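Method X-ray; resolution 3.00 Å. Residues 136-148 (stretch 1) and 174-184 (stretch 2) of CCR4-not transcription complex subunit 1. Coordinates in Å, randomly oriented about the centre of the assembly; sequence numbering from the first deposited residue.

Stretch 1 136-148: LFLSLSLIAALLG
Stretch 2 (174-184) DFLEQLMDLVL

Two helical segments of one chain pack nearly parallel: helix 140-146 and helix 174-183 run in the same N-to-C sense, crossing at -16° with a closest axial approach of 10.8 Å. The register sets CA of Leu140 6.6 Å from CA of Leu179, CA of Ala144 7.4 Å from CA of Leu182, and CA of Leu147 8.2 Å from CA of Val183, so the gap widens slowly toward the C-terminal end. No hydrogen bond crosses the contact; its 514 Å² of buried surface is held by apolar packing.

The first segment enters its helix from a tight turn. Phe137 (phi/psi -91/-4) and Leu138 (-75/62) lead into an extended Ser139 (-147/110), whose N donates to Phe137 O at 2.7 Å. Ser139 is the N-cap residue: its carbonyl O accepts from Ile143 N at 3.0 Å, its CA-to-CB bond points away from the second helix, chi1 is t, and its OG accepts a weak hydrogen bond at 3.4 Å from OG of Ser141, a p rotamer. From Leu140 onward the backbone is helical until Leu147 breaks out at -63/138. Gly148 follows at 96/1, angles at which a CB would be jammed against the carbonyl O of Leu147.

Leu140 is the central knob, sitting among Phe175, Gln178, Leu179 and Leu182. Its CA-to-CB bond points sideways, but chi1 -67° (m) and chi2 163° (t) bring the end of the side chain nearer the second helix. Leu140 CD2 lies over one face of the Phe175 ring, 4.2 Å from the centroid and 17° off the normal, a CH-pi contact; the same methyl is 3.9 Å from Leu179 CB, while Leu140 CD1 reaches Gln178 CB at 3.5 Å. Gln178 thus contributes the aliphatic base of an m, t side chain to the pocket.

Phe175 answers from the other helix. With CA-to-CB toward the first segment, chi1 -175° (t) and chi2 -88° carry its ring up to the entering turn. Ser139 N lies at the ring edge, 3.5 Å from Phe175 CZ, and CD2 of Leu138 (m, t) packs 3.8 Å from Phe175 CE1. One aromatic side chain therefore meets both the turn and the first residue of the helix.

One turn along, the CA-to-CB bond of Ile143 points toward the second helix, and the m, m side chain sets Ile143 CG2 3.7 Å from Leu179 CD1. Leu179 and Leu182 share the t, p rotamer, yet start differently: Leu182 has its CA-to-CB bond toward the partner, whereas that of Leu179 leaves sideways and its end comes nearer. Leu182 CD2 approaches Ile143 CG2 at 4.2 Å, and Leu182 CD1 lies 4.3 Å from Ala144 CB, a small side chain at a more open part of the contact.

Leu147 closes the row. Though past the helix, its CA-to-CB bond is still toward the second helix, and its m, t rotamer (-63°, 166°) spreads two methyls across two neighbours: Leu147 CD1 is 3.8 Å from Leu182 CD1, and Leu147 CD2 is 4.0 Å from CG1 of Val183 (chi1 -152°, t).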

ATOM      1  N   LEU A 136       0.978  -8.119   6.105  1.00 87.87           N
ATOM      2  CA  LEU A 136       0.978  -6.664   6.235  1.00 86.83           C
ATOM      3  C   LEU A 136       0.125  -6.005   5.175  1.00 87.90           C
ATOM      4  O   LEU A 136      -0.421  -4.936   5.400  1.00 86.64           O
ATOM      5  CB  LEU A 136       2.396  -6.108   6.144  1.00 86.66           C
ATOM      6  CG  LEU A 136       3.285  -6.344   7.352  1.00 93.30           C
ATOM      7  CD1 LEU A 136       4.715  -6.019   7.017  1.00 93.65           C
ATOM      8  CD2 LEU A 136       2.824  -5.525   8.562  1.00 97.23           C
ATOM      9  N   PHE A 137       0.009  -6.653   4.015  1.00 84.16           N
ATOM     10  CA  PHE A 137      -0.739  -6.153   2.865  1.00 82.99           C
ATOM     11  C   PHE A 137      -2.168  -6.604   2.879  1.00 82.95           C
ATOM     12  O   PHE A 137      -2.936  -6.148   2.033  1.00 81.29           O
ATOM     13  CB  PHE A 137      -0.052  -6.562   1.557  1.00 84.09           C
ATOM     14  CG  PHE A 137       1.375  -6.103   1.497  1.00 86.28           C
ATOM     15  CD1 PHE A 137       1.687  -4.815   1.089  1.00 90.85           C
ATOM     16  CD2 PHE A 137       2.405  -6.937   1.906  1.00 91.03           C
ATOM     17  CE1 PHE A 137       3.005  -4.377   1.058  1.00 93.53           C
ATOM     18  CE2 PHE A 137       3.725  -6.499   1.890  1.00 96.05           C
ATOM     19  CZ  PHE A 137       4.018  -5.221   1.459  1.00 94.70           C
ATOM     20  N   LEU A 138      -2.545  -7.447   3.863  1.00 78.06           N
ATOM     21  CA  LEU A 138      -3.897  -7.971   3.977  1.00 78.49           C
ATOM     22  C   LEU A 138      -4.882  -6.932   4.507  1.00 85.15           C
ATOM     23  O   LEU A 138      -5.505  -7.129   5.553  1.00 86.93           O
ATOM     24  CB  LEU A 138      -3.949  -9.291   4.767  1.00 78.98           C
ATOM     25  CG  LEU A 138      -3.224 -10.518   4.159  1.00 81.67           C
ATOM     26  CD1 LEU A 138      -3.752 -11.769   4.753  1.00 82.66           C
ATOM     27  CD2 LEU A 138      -3.373 -10.598   2.638  1.00 81.29           C
ATOM     28  N   SER A 139      -5.030  -5.834   3.723  1.00 82.04           N
ATOM     29  CA  SER A 139      -5.879  -4.655   3.870  1.00 83.97           C
ATOM     30  C   SER A 139      -6.244  -4.239   2.442  1.00 87.65           C
ATOM     31  O   SER A 139      -5.374  -3.814   1.684  1.00 84.79           O
ATOM     32  CB  SER A 139      -5.122  -3.528   4.583  1.00 88.90           C
ATOM     33  OG  SER A 139      -5.821  -2.290   4.624  1.00 99.82           O
ATOM     34  N   LEU A 140      -7.515  -4.414   2.062  1.00 87.95           N
ATOM     35  CA  LEU A 140      -8.010  -4.076   0.726  1.00 88.64           C
ATOM     36  C   LEU A 140      -7.750  -2.615   0.346  1.00 92.96           C
ATOM     37  O   LEU A 140      -7.361  -2.357  -0.789  1.00 91.67           O
ATOM     38  CB  LEU A 140      -9.507  -4.409   0.571  1.00 91.31           C
ATOM     39  CG  LEU A 140      -9.904  -5.893   0.610  1.00 95.99           C
ATOM     40  CD1 LEU A 140     -11.364  -6.036   0.849  1.00 99.44           C
ATOM     41  CD2 LEU A 140      -9.513  -6.633  -0.662  1.00 95.76           C
ATOM     42  N   SER A 141      -7.945  -1.672   1.294  1.00 90.98           N
ATOM     43  CA  SER A 141      -7.707  -0.242   1.063  1.00 91.02           C
ATOM     44  C   SER A 141      -6.218   0.060   0.763  1.00 91.53           C
ATOM     45  O   SER A 141      -5.939   0.942  -0.062  1.00 92.12           O
ATOM     46  CB  SER A 141      -8.265   0.617   2.200  1.00 96.83           C
ATOM     47  OG  SER A 141      -8.138  -0.018   3.460  1.00111.34           O
ATOM     48  N   LEU A 142      -5.278  -0.711   1.387  1.00 84.16           N
ATOM     49  CA  LEU A 142      -3.829  -0.596   1.174  1.00 81.36           C
ATOM     50  C   LEU A 142      -3.478  -1.141  -0.209  1.00 86.82           C
ATOM     51  O   LEU A 142      -2.740  -0.477  -0.944  1.00 87.56           O
ATOM     52  CB  LEU A 142      -3.007  -1.311   2.279  1.00 79.67           C
ATOM     53  CG  LEU A 142      -1.466  -1.252   2.160  1.00 81.49           C
ATOM     54  CD1 LEU A 142      -0.948   0.183   2.150  1.00 82.08           C
ATOM     55  CD2 LEU A 142      -0.787  -2.052   3.257  1.00 78.85           C
ATOM     56  N   ILE A 143      -4.001  -2.348  -0.560  1.00 81.59           N
ATOM     57  CA  ILE A 143      -3.781  -2.978  -1.864  1.00 78.78           C
ATOM     58  C   ILE A 143      -4.250  -1.976  -2.915  1.00 81.92           C
ATOM     59  O   ILE A 143      -3.458  -1.567  -3.753  1.00 82.41           O
ATOM     60  CB  ILE A 143      -4.531  -4.336  -2.010  1.00 81.35           C
ATOM     61  CG1 ILE A 143      -4.124  -5.379  -0.934  1.00 79.63           C
ATOM     62  CG2 ILE A 143      -4.407  -4.896  -3.434  1.00 82.49           C
ATOM     63  CD1 ILE A 143      -2.838  -5.962  -1.030  1.00 81.57           C
ATOM     64  N   ALA A 144      -5.519  -1.541  -2.827  1.00 78.07           N
ATOM     65  CA  ALA A 144      -6.132  -0.588  -3.751  1.00 78.20           C
ATOM     66  C   ALA A 144      -5.208   0.597  -4.038  1.00 83.13           C
ATOM     67  O   ALA A 144      -4.913   0.851  -5.203  1.00 82.94           O
ATOM     68  CB  ALA A 144      -7.463  -0.121  -3.208  1.00 80.54           C
ATOM     69  N   ALA A 145      -4.659   1.232  -2.974  1.00 80.89           N
ATOM     70  CA  ALA A 145      -3.742   2.384  -3.015  1.00 80.70           C
ATOM     71  C   ALA A 145      -2.455   2.066  -3.767  1.00 84.32           C
ATOM     72  O   ALA A 145      -1.951   2.909  -4.514  1.00 86.39           O
ATOM     73  CB  ALA A 145      -3.409   2.838  -1.590  1.00 81.24           C
ATOM     74  N   LEU A 146      -1.943   0.841  -3.574  1.00 77.55           N
ATOM     75  CA  LEU A 146      -0.691   0.373  -4.150  1.00 74.85           C
ATOM     76  C   LEU A 146      -0.839  -0.190  -5.552  1.00 80.71           C
ATOM     77  O   LEU A 146       0.179  -0.342  -6.228  1.00 80.51           O
ATOM     78  CB  LEU A 146       0.001  -0.627  -3.206  1.00 72.31           C
ATOM     79  CG  LEU A 146       0.614  -0.007  -1.964  1.00 74.52           C
ATOM     80  CD1 LEU A 146       0.915  -1.056  -0.938  1.00 72.50           C
ATOM     81  CD2 LEU A 146       1.838   0.827  -2.310  1.00 75.20           C
ATOM     82  N   LEU A 147      -2.084  -0.466  -6.020  1.00 79.21           N
ATOM     83  CA  LEU A 147      -2.277  -0.939  -7.405  1.00 80.92           C
ATOM     84  C   LEU A 147      -1.790   0.221  -8.280  1.00 89.38           C
ATOM     85  O   LEU A 147      -1.987   1.392  -7.909  1.00 93.23           O
ATOM     86  CB  LEU A 147      -3.755  -1.276  -7.720  1.00 81.94           C
ATOM     87  CG  LEU A 147      -4.421  -2.410  -6.927  1.00 85.70           C
ATOM     88  CD1 LEU A 147      -5.908  -2.371  -7.116  1.00 87.38           C
ATOM     89  CD2 LEU A 147      -3.895  -3.783  -7.340  1.00 87.27           C
ATOM     90  N   GLY A 148      -1.064  -0.074  -9.341  1.00 84.04           N
ATOM     91  CA  GLY A 148      -0.500   1.016 -10.128  1.00 84.80           C
ATOM     92  C   GLY A 148       0.939   1.346  -9.761  1.00 86.68           C
ATOM     93  O   GLY A 148       1.519   2.274 -10.331  1.00 87.42           O
ATOM     94  N   ASP A 174     -14.252 -13.832   2.205  1.00109.64           N
ATOM     95  CA  ASP A 174     -14.789 -12.532   1.820  1.00110.37           C
ATOM     96  C   ASP A 174     -13.650 -11.617   1.371  1.00107.81           C
ATOM     97  O   ASP A 174     -13.770 -10.985   0.325  1.00106.31           O
ATOM     98  CB  ASP A 174     -15.598 -11.913   2.964  1.00116.26           C
ATOM     99  CG  ASP A 174     -16.725 -11.025   2.474  1.00141.31           C
ATOM    100  OD1 ASP A 174     -16.429  -9.970   1.862  1.00141.88           O
ATOM    101  OD2 ASP A 174     -17.908 -11.375   2.715  1.00155.43           O
ATOM    102  N   PHE A 175     -12.514 -11.621   2.105  1.00100.36           N
ATOM    103  CA  PHE A 175     -11.350 -10.824   1.728  1.00 96.07           C
ATOM    104  C   PHE A 175     -10.816 -11.299   0.380  1.00 97.22           C
ATOM    105  O   PHE A 175     -10.431 -10.463  -0.441  1.00 97.43           O
ATOM    106  CB  PHE A 175     -10.247 -10.892   2.800  1.00 96.18           C
ATOM    107  CG  PHE A 175      -9.055  -9.992   2.533  1.00 95.26           C
ATOM    108  CD1 PHE A 175      -7.979 -10.438   1.776  1.00 96.46           C
ATOM    109  CD2 PHE A 175      -9.004  -8.704   3.051  1.00 97.67           C
ATOM    110  CE1 PHE A 175      -6.882  -9.603   1.523  1.00 95.21           C
ATOM    111  CE2 PHE A 175      -7.898  -7.876   2.808  1.00 98.01           C
ATOM    112  CZ  PHE A 175      -6.856  -8.328   2.033  1.00 93.84           C
ATOM    113  N   LEU A 176     -10.796 -12.639   0.151  1.00 90.38           N
ATOM    114  CA  LEU A 176     -10.309 -13.235  -1.091  1.00 86.65           C
ATOM    115  C   LEU A 176     -11.163 -12.836  -2.286  1.00 91.79           C
ATOM    116  O   LEU A 176     -10.593 -12.353  -3.260  1.00 89.98           O
ATOM    117  CB  LEU A 176     -10.128 -14.752  -0.973  1.00 86.10           C
ATOM    118  CG  LEU A 176      -9.626 -15.505  -2.207  1.00 88.40           C
ATOM    119  CD1 LEU A 176      -8.295 -14.986  -2.706  1.00 84.21           C
ATOM    120  CD2 LEU A 176      -9.536 -16.970  -1.930  1.00 92.51           C
ATOM    121  N   GLU A 177     -12.514 -12.982  -2.197  1.00 91.24           N
ATOM    122  CA  GLU A 177     -13.464 -12.582  -3.246  1.00 92.91           C
ATOM    123  C   GLU A 177     -13.228 -11.105  -3.585  1.00 94.92           C
ATOM    124  O   GLU A 177     -12.959 -10.751  -4.737  1.00 93.07           O
ATOM    125  CB  GLU A 177     -14.911 -12.717  -2.750  1.00 98.35           C
ATOM    126  CG  GLU A 177     -15.477 -14.115  -2.619  1.00116.59           C
ATOM    127  CD  GLU A 177     -16.977 -14.093  -2.363  1.00155.41           C
ATOM    128  OE1 GLU A 177     -17.722 -13.667  -3.278  1.00160.65           O
ATOM    129  OE2 GLU A 177     -17.403 -14.446  -1.237  1.00150.51           O
ATOM    130  N   GLN A 178     -13.286 -10.263  -2.544  1.00 91.84           N
ATOM    131  CA  GLN A 178     -13.095  -8.825  -2.606  1.00 91.48           C
ATOM    132  C   GLN A 178     -11.799  -8.440  -3.297  1.00 92.57           C
ATOM    133  O   GLN A 178     -11.826  -7.577  -4.182  1.00 91.37           O
ATOM    134  CB  GLN A 178     -13.213  -8.198  -1.208  1.00 93.23           C
ATOM    135  CG  GLN A 178     -14.661  -7.955  -0.773  1.00 98.51           C
ATOM    136  CD  GLN A 178     -14.760  -7.130   0.488  1.00123.19           C
ATOM    137  OE1 GLN A 178     -15.068  -5.932   0.442  1.00120.72           O
ATOM    138  NE2 GLN A 178     -14.499  -7.744   1.647  1.00116.48           N
ATOM    139  N   LEU A 179     -10.685  -9.125  -2.942  1.00 88.27           N
ATOM    140  CA  LEU A 179      -9.378  -8.905  -3.562  1.00 85.85           C
ATOM    141  C   LEU A 179      -9.407  -9.251  -5.058  1.00 95.25           C
ATOM    142  O   LEU A 179      -8.827  -8.512  -5.848  1.00 94.84           O
ATOM    143  CB  LEU A 179      -8.251  -9.657  -2.838  1.00 82.95           C
ATOM    144  CG  LEU A 179      -6.873  -9.485  -3.485  1.00 85.00           C
ATOM    145  CD1 LEU A 179      -6.423  -8.044  -3.459  1.00 85.20           C
ATOM    146  CD2 LEU A 179      -5.833 -10.352  -2.846  1.00 84.47           C
ATOM    147  N   MET A 180     -10.106 -10.343  -5.442  1.00 95.75           N
ATOM    148  CA  MET A 180     -10.222 -10.810  -6.820  1.00 96.96           C
ATOM    149  C   MET A 180     -11.043  -9.873  -7.676  1.00103.69           C
ATOM    150  O   MET A 180     -10.684  -9.647  -8.821  1.00102.78           O
ATOM    151  CB  MET A 180     -10.824 -12.202  -6.870  1.00101.50           C
ATOM    152  CG  MET A 180     -10.012 -13.238  -6.157  1.00104.60           C
ATOM    153  SD  MET A 180     -10.634 -14.915  -6.423  1.00112.01           S
ATOM    154  CE  MET A 180     -12.461 -14.672  -6.302  1.00112.26           C
ATOM    155  N   ASP A 181     -12.149  -9.325  -7.144  1.00104.47           N
ATOM    156  CA  ASP A 181     -12.954  -8.346  -7.893  1.00107.31           C
ATOM    157  C   ASP A 181     -12.094  -7.093  -8.114  1.00109.12           C
ATOM    158  O   ASP A 181     -12.169  -6.435  -9.156  1.00110.76           O
ATOM    159  CB  ASP A 181     -14.235  -7.952  -7.116  1.00112.50           C
ATOM    160  CG  ASP A 181     -15.310  -9.015  -6.992  1.00131.01           C
ATOM    161  OD1 ASP A 181     -15.041 -10.187  -7.368  1.00133.98           O
ATOM    162  OD2 ASP A 181     -16.413  -8.685  -6.492  1.00138.20           O
ATOM    163  N   LEU A 182     -11.259  -6.791  -7.126  1.00101.58           N
ATOM    164  CA  LEU A 182     -10.416  -5.626  -7.145  1.00 99.31           C
ATOM    165  C   LEU A 182      -9.289  -5.725  -8.168  1.00105.07           C
ATOM    166  O   LEU A 182      -9.044  -4.736  -8.846  1.00104.95           O
ATOM    167  CB  LEU A 182      -9.913  -5.343  -5.712  1.00 96.81           C
ATOM    168  CG  LEU A 182      -8.899  -4.225  -5.442  1.00 98.43           C
ATOM    169  CD1 LEU A 182      -9.429  -2.868  -5.817  1.00 99.05           C
ATOM    170  CD2 LEU A 182      -8.512  -4.221  -3.980  1.00100.28           C
ATOM    171  N   VAL A 183      -8.652  -6.898  -8.341  1.00103.27           N
ATOM    172  CA  VAL A 183      -7.494  -7.042  -9.235  1.00102.74           C
ATOM    173  C   VAL A 183      -7.761  -7.795 -10.561  1.00111.16           C
ATOM    174  O   VAL A 183      -7.171  -7.467 -11.594  1.00111.30           O
ATOM    175  CB  VAL A 183      -6.294  -7.664  -8.501  1.00104.34           C
ATOM    176  CG1 VAL A 183      -5.005  -7.193  -9.143  1.00103.77           C
ATOM    177  CG2 VAL A 183      -6.282  -7.285  -7.027  1.00103.23           C
ATOM    178  N   LEU A 184      -8.602  -8.807 -10.526  1.00110.89           N
ATOM    179  CA  LEU A 184      -8.888  -9.604 -11.715  1.00112.94           C
ATOM    180  C   LEU A 184     -10.054  -9.042 -12.503  1.00126.63           C
ATOM    181  O   LEU A 184      -9.857  -8.638 -13.649  1.00127.34           O
ATOM    182  CB  LEU A 184      -9.120 -11.101 -11.373  1.00112.18           C
ATOM    183  CG  LEU A 184      -8.179 -11.726 -10.362  1.00112.80           C
ATOM    184  CD1 LEU A 184      -8.664 -13.071  -9.936  1.00112.90           C
ATOM    185  CD2 LEU A 184      -6.795 -11.804 -10.902  1.00113.03           C
TER